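Local coordinates for protein UDP-N-Acetylglucosamine 2-Epimerase (PDB 1V4V) that probably interconverts UDP-N-acetylglucosamine and UDP-N-acetylmannosamine by epimerisation at C2 of the sugar, as a homodimer of two-domain chains, at residues Val9-Thr14 / Leu37-Gly42; Val145-Asp150 / Glu164-Glu169. All coordinates share one frame; numbering follows the deposited sequence.

Contact 1. Residues Val9-Thr14 / Leu37-Gly42; sequences VLAFGT and LVLLTG
Phe12 touches Val38 and Leu40 with the far atoms of its ring, across two parallel strands. CB leaves Phe12 on the same sheet face as Leu10, Val38 and Leu40. CG sits between the backbone N and the carbonyl carbon, chi1 51°, the crowded position. The far end of the ring lies nearer the neighbouring strand. Its CE1 meets Leu40 CD2 at 3.7 Å. Its CZ meets Val38 CG1 at 3.6 Å, and CE2 lies a little farther from the same methyl. Both methyls approach the ring obliquely. Leu48 and Leu52 of helix 45-53 and Ala18 of helix 15-29 also touch Phe12. Val9, Ala11, Leu37 and Leu39 point to the other face, where Val9 CG1 packs on Leu39 CB at 3.7 Å. The backbones bond in a parallel ladder. Leu10 N gives a nearly straight bond to Leu37 O (2.7 Å, 175°), and Leu10 O accepts from Leu39 N at 2.9 Å. Phe12 N then donates to Leu39 O at 3.2 Å. Phe12 O accepts from Thr41 N at 2.9 Å. Past the strands, the Gly13 and Gly42 backbones come close together. The strands belong to the right-handed beta-alpha-beta unit 6-12, 15-29, 34-40 of a Rossmann-like domain, as expected for a GT-B fold. So main-chain bonds set the register of a buried seam, and apolar side chains pack on both of its faces.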
loop_
_atom_site.group_PDB
_atom_site.type_symbol
_atom_site.label_atom_id
_atom_site.label_comp_id
_atom_site.label_asym_id
_atom_site.label_seq_id
_atom_site.Cartn_x
_atom_site.Cartn_y
_atom_site.Cartn_z
ATOM N N VAL A 9 -13.024 14.786 3.357
ATOM C CA VAL A 9 -11.808 15.577 3.320
ATOM C C VAL A 9 -10.942 15.251 2.111
ATOM O O VAL A 9 -10.607 14.090 1.871
ATOM C CB VAL A 9 -10.968 15.363 4.611
ATOM C CG1 VAL A 9 -9.676 16.181 4.550
ATOM C CG2 VAL A 9 -11.786 15.771 5.842
ATOM N N LEU A 10 -10.613 16.279 1.339
ATOM C CA LEU A 10 -9.735 16.112 0.188
ATOM C C LEU A 10 -8.377 16.591 0.675
ATOM O O LEU A 10 -8.226 17.747 1.066
ATOM C CB LEU A 10 -10.193 16.969 -0.997
ATOM C CG LEU A 10 -11.506 16.569 -1.663
ATOM C CD1 LEU A 10 -12.680 16.977 -0.779
ATOM C CD2 LEU A 10 -11.610 17.256 -3.019
ATOM N N ALA A 11 -7.395 15.696 0.667
ATOM C CA ALA A 11 -6.059 16.032 1.130
ATOM C C ALA A 11 -5.051 16.007 -0.014
ATOM O O ALA A 11 -4.893 14.990 -0.678
ATOM C CB ALA A 11 -5.640 15.052 2.215
ATOM N N PHE A 12 -4.384 17.134 -0.234
ATOM C CA PHE A 12 -3.383 17.254 -1.293
ATOM C C PHE A 12 -2.419 18.384 -0.954
ATOM O O PHE A 12 -2.715 19.220 -0.095
ATOM C CB PHE A 12 -4.074 17.495 -2.635
ATOM C CG PHE A 12 -5.068 18.619 -2.614
ATOM C CD1 PHE A 12 -4.649 19.939 -2.749
ATOM C CD2 PHE A 12 -6.425 18.358 -2.441
ATOM C CE1 PHE A 12 -5.570 20.987 -2.713
ATOM C CE2 PHE A 12 -7.356 19.400 -2.403
ATOM C CZ PHE A 12 -6.929 20.716 -2.539
ATOM N N GLY A 13 -1.265 18.421 -1.618
ATOM C CA GLY A 13 -0.297 19.457 -1.301
ATOM C C GLY A 13 0.441 20.146 -2.438
ATOM O O GLY A 13 1.382 20.892 -2.182
ATOM N N THR A 14 0.037 19.906 -3.680
ATOM C CA THR A 14 0.692 20.551 -4.814
ATOM C C THR A 14 -0.353 21.161 -5.734
ATOM O O THR A 14 -1.511 20.739 -5.746
ATOM C CB THR A 14 1.541 19.553 -5.631
ATOM O OG1 THR A 14 0.678 18.699 -6.392
ATOM C CG2 THR A 14 2.400 18.701 -4.703
ATOM N N LEU A 37 -14.286 19.138 2.462
ATOM C CA LEU A 37 -13.332 19.945 3.212
ATOM C C LEU A 37 -11.959 19.734 2.594
ATOM O O LEU A 37 -11.696 18.686 2.000
ATOM C CB LEU A 37 -13.289 19.519 4.678
ATOM C CG LEU A 37 -14.560 19.674 5.515
ATOM C CD1 LEU A 37 -14.315 19.053 6.879
ATOM C CD2 LEU A 37 -14.932 21.150 5.647
ATOM N N VAL A 38 -11.086 20.721 2.740
ATOM C CA VAL A 38 -9.742 20.620 2.183
ATOM C C VAL A 38 -8.647 20.685 3.236
ATOM O O VAL A 38 -8.595 21.610 4.049
ATOM C CB VAL A 38 -9.486 21.740 1.140
ATOM C CG1 VAL A 38 -8.019 21.757 0.726
ATOM C CG2 VAL A 38 -10.364 21.519 -0.075
ATOM N N LEU A 39 -7.775 19.682 3.209
ATOM C CA LEU A 39 -6.634 19.610 4.110
ATOM C C LEU A 39 -5.397 19.732 3.229
ATOM O O LEU A 39 -5.147 18.854 2.408
ATOM C CB LEU A 39 -6.593 18.260 4.837
ATOM C CG LEU A 39 -5.298 17.964 5.608
ATOM C CD1 LEU A 39 -5.117 18.968 6.739
ATOM C CD2 LEU A 39 -5.344 16.546 6.157
ATOM N N LEU A 40 -4.646 20.821 3.369
ATOM C CA LEU A 40 -3.429 20.984 2.577
ATOM C C LEU A 40 -2.328 20.200 3.270
ATOM O O LEU A 40 -2.232 20.211 4.497
ATOM C CB LEU A 40 -3.044 22.463 2.460
ATOM C CG LEU A 40 -4.094 23.332 1.759
ATOM C CD1 LEU A 40 -3.519 24.718 1.502
ATOM C CD2 LEU A 40 -4.516 22.679 0.446
ATOM N N THR A 41 -1.490 19.531 2.483
ATOM C CA THR A 41 -0.433 18.698 3.044
ATOM C C THR A 41 0.972 19.023 2.532
ATOM O O THR A 41 1.920 18.285 2.811
ATOM C CB THR A 41 -0.717 17.213 2.728
ATOM O OG1 THR A 41 -0.704 17.026 1.306
ATOM C CG2 THR A 41 -2.080 16.794 3.260
ATOM N N GLY A 42 1.103 20.122 1.796
ATOM C CA GLY A 42 2.387 20.496 1.227
ATOM C C GLY A 42 3.195 21.588 1.910
ATOM O O GLY A 42 2.883 22.022 3.024
#

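Contact 2. Residues Val145-Asp150 / Glu164-Glu169; sequences VLTDLD and EGKREE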
loop_
_atom_site.group_PDB
_atom_site.type_symbol
_atom_site.label_atom_id
_atom_site.label_comp_id
_atom_site.label_asym_id
_atom_site.label_seq_id
_atom_site.Cartn_x
_atom_site.Cartn_y
_atom_site.Cartn_z
ATOM N N VAL A 145 -3.640 -0.507 -1.463
ATOM C CA VAL A 145 -3.928 -1.638 -0.588
ATOM C C VAL A 145 -5.009 -1.168 0.394
ATOM O O VAL A 145 -5.933 -1.907 0.724
ATOM C CB VAL A 145 -2.682 -2.051 0.232
ATOM C CG1 VAL A 145 -3.099 -2.900 1.432
ATOM C CG2 VAL A 145 -1.716 -2.820 -0.644
ATOM N N LEU A 146 -4.884 0.083 0.830
ATOM C CA LEU A 146 -5.789 0.679 1.813
ATOM C C LEU A 146 -7.063 1.339 1.299
ATOM O O LEU A 146 -7.940 1.683 2.089
ATOM C CB LEU A 146 -5.031 1.729 2.625
ATOM C CG LEU A 146 -3.677 1.317 3.192
ATOM C CD1 LEU A 146 -3.084 2.497 3.937
ATOM C CD2 LEU A 146 -3.843 0.104 4.110
ATOM N N THR A 147 -7.179 1.514 -0.008
ATOM C CA THR A 147 -8.339 2.202 -0.559
ATOM C C THR A 147 -9.669 1.464 -0.583
ATOM O O THR A 147 -9.750 0.283 -0.940
ATOM C CB THR A 147 -8.036 2.687 -1.977
ATOM O OG1 THR A 147 -7.748 1.561 -2.809
ATOM C CG2 THR A 147 -6.840 3.622 -1.964
ATOM N N ASP A 148 -10.715 2.191 -0.198
ATOM C CA ASP A 148 -12.074 1.666 -0.183
ATOM C C ASP A 148 -12.629 1.738 -1.600
ATOM O O ASP A 148 -13.305 0.821 -2.064
ATOM C CB ASP A 148 -12.949 2.507 0.748
ATOM C CG ASP A 148 -14.416 2.128 0.668
ATOM O OD1 ASP A 148 -14.756 0.961 0.985
ATOM O OD2 ASP A 148 -15.223 3.001 0.280
ATOM N N LEU A 149 -12.332 2.836 -2.287
ATOM C CA LEU A 149 -12.796 3.027 -3.654
ATOM C C LEU A 149 -11.692 3.639 -4.508
ATOM O O LEU A 149 -11.125 4.676 -4.158
ATOM C CB LEU A 149 -14.033 3.935 -3.668
ATOM C CG LEU A 149 -14.745 4.161 -5.006
ATOM C CD1 LEU A 149 -15.024 2.826 -5.685
ATOM C CD2 LEU A 149 -16.048 4.928 -4.760
ATOM N N ASP A 150 -11.374 2.974 -5.612
ATOM C CA ASP A 150 -10.357 3.460 -6.541
ATOM C C ASP A 150 -11.069 4.046 -7.746
ATOM O O ASP A 150 -11.939 3.399 -8.332
ATOM C CB ASP A 150 -9.457 2.317 -7.011
ATOM C CG ASP A 150 -8.338 2.020 -6.040
ATOM O OD1 ASP A 150 -8.043 0.830 -5.829
ATOM O OD2 ASP A 150 -7.747 2.978 -5.499
ATOM N N GLU A 164 -3.884 -6.499 -8.877
ATOM C CA GLU A 164 -3.284 -6.357 -7.555
ATOM C C GLU A 164 -4.211 -6.825 -6.438
ATOM O O GLU A 164 -3.980 -6.534 -5.263
ATOM C CB GLU A 164 -2.866 -4.900 -7.316
ATOM C CG GLU A 164 -1.723 -4.445 -8.201
ATOM C CD GLU A 164 -1.301 -3.007 -7.952
ATOM O OE1 GLU A 164 -0.343 -2.559 -8.612
ATOM O OE2 GLU A 164 -1.922 -2.322 -7.107
ATOM N N GLY A 165 -5.268 -7.541 -6.807
ATOM C CA GLY A 165 -6.190 -8.046 -5.805
ATOM C C GLY A 165 -7.373 -7.159 -5.470
ATOM O O GLY A 165 -8.174 -7.500 -4.600
ATOM N N LYS A 166 -7.487 -6.018 -6.141
ATOM C CA LYS A 166 -8.603 -5.118 -5.888
ATOM C C LYS A 166 -9.851 -5.749 -6.493
ATOM O O LYS A 166 -9.800 -6.323 -7.576
ATOM C CB LYS A 166 -8.346 -3.746 -6.521
ATOM C CG LYS A 166 -7.077 -3.058 -6.028
ATOM C CD LYS A 166 -7.115 -2.785 -4.528
ATOM C CE LYS A 166 -8.144 -1.724 -4.179
ATOM N NZ LYS A 166 -8.171 -1.439 -2.722
ATOM N N ARG A 167 -10.968 -5.647 -5.784
ATOM C CA ARG A 167 -12.226 -6.218 -6.245
ATOM C C ARG A 167 -12.988 -5.255 -7.151
ATOM O O ARG A 167 -12.844 -4.037 -7.039
ATOM C CB ARG A 167 -13.093 -6.587 -5.040
ATOM C CG ARG A 167 -12.465 -7.635 -4.138
ATOM C CD ARG A 167 -13.156 -7.687 -2.788
ATOM N NE ARG A 167 -13.062 -6.408 -2.090
ATOM C CZ ARG A 167 -13.394 -6.226 -0.816
ATOM N NH1 ARG A 167 -13.843 -7.245 -0.094
ATOM N NH2 ARG A 167 -13.275 -5.025 -0.262
ATOM N N GLU A 168 -13.801 -5.819 -8.039
ATOM C CA GLU A 168 -14.608 -5.045 -8.979
ATOM C C GLU A 168 -15.421 -3.934 -8.324
ATOM O O GLU A 168 -15.385 -2.786 -8.766
ATOM C CB GLU A 168 -15.563 -5.976 -9.732
ATOM C CG GLU A 168 -14.940 -6.709 -10.903
ATOM C CD GLU A 168 -14.903 -5.863 -12.163
ATOM O OE1 GLU A 168 -14.299 -6.310 -13.160
ATOM O OE2 GLU A 168 -15.487 -4.757 -12.158
ATOM N N GLU A 169 -16.156 -4.278 -7.273
ATOM C CA GLU A 169 -17.002 -3.311 -6.581
ATOM C C GLU A 169 -16.205 -2.141 -6.015
ATOM O O GLU A 169 -16.755 -1.076 -5.753
ATOM C CB GLU A 169 -17.777 -4.006 -5.455
ATOM C CG GLU A 169 -16.980 -4.209 -4.178
ATOM C CD GLU A 169 -17.239 -3.116 -3.158
ATOM O OE1 GLU A 169 -16.409 -2.947 -2.239
ATOM O OE2 GLU A 169 -18.281 -2.433 -3.269
HETATM O O HOH W 1 -12.353 -2.074 -1.409
#
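Lys166 reaches from a loop to the turn between helix 136-146 and strand 149-152, where Thr147 receives its ammonium group. Along 164-169, Gly165 comes just before this lysine. With a positive phi (92°), it is the C-prime residue of the Schellman motif that ends helix 155-162. Lys166 follows, with its chain bent at chi2 and chi3. NZ donates to Thr147 O at 2.9 Å, and Thr147 OG1 lies 3.0 Å from NZ. NZ also bonds to Asp144 O, which accepts from Thr147 OG1 as well. The side chains of Thr147 and Asp150 each cross the lysine at about a right angle. Asp150 OD1 lies 3.0 Å from Lys166 CE, while its salt bridge to NZ is long at 3.8 Å. Arg167 comes next and works through water. Its NH2 donates to a water 3.3 Å away, at the guanidinium edge and in its plane. That water donates to Asp148 O at 3.1 Å. Last, Glu169 O lies 4.3 Å from Leu149 CD1, and its carboxylate pairs with Arg364. Arg364 also pairs with Asp148, so helix 353-364 ties both segments together. The contact joins the turn before strand 149-152 to the loop after helix 155-162, and the second subunit packs on Val145, Leu146 and Arg167. The join is polar: one ammonium gathers carbonyl oxygens at a helix end, and its charge may ease the repulsion between Asp150 and the nearby Asp144.

How the contacts relate
Contacts 1 and 2 reach the same parallel sheet, but at different places across it. Contact 1 joins two neighbouring strands, 6-12 and 34-40, and is buried, with no other chain touching it. Contact 2 lies toward the other side, by strand 149-152 and the loop leading into the outermost strand 171-173. Most of its touching residues are buried too, yet it includes the exposed Glu169, and the second subunit packs on part of it. The centres of contact 1 and contact 2 are about 22 Å apart, and the two do not touch. Backbone bonds and hydrocarbon hold the first. In the second, a lysine and a water-mediated arginine reach main-chain oxygens, with one long salt bridge.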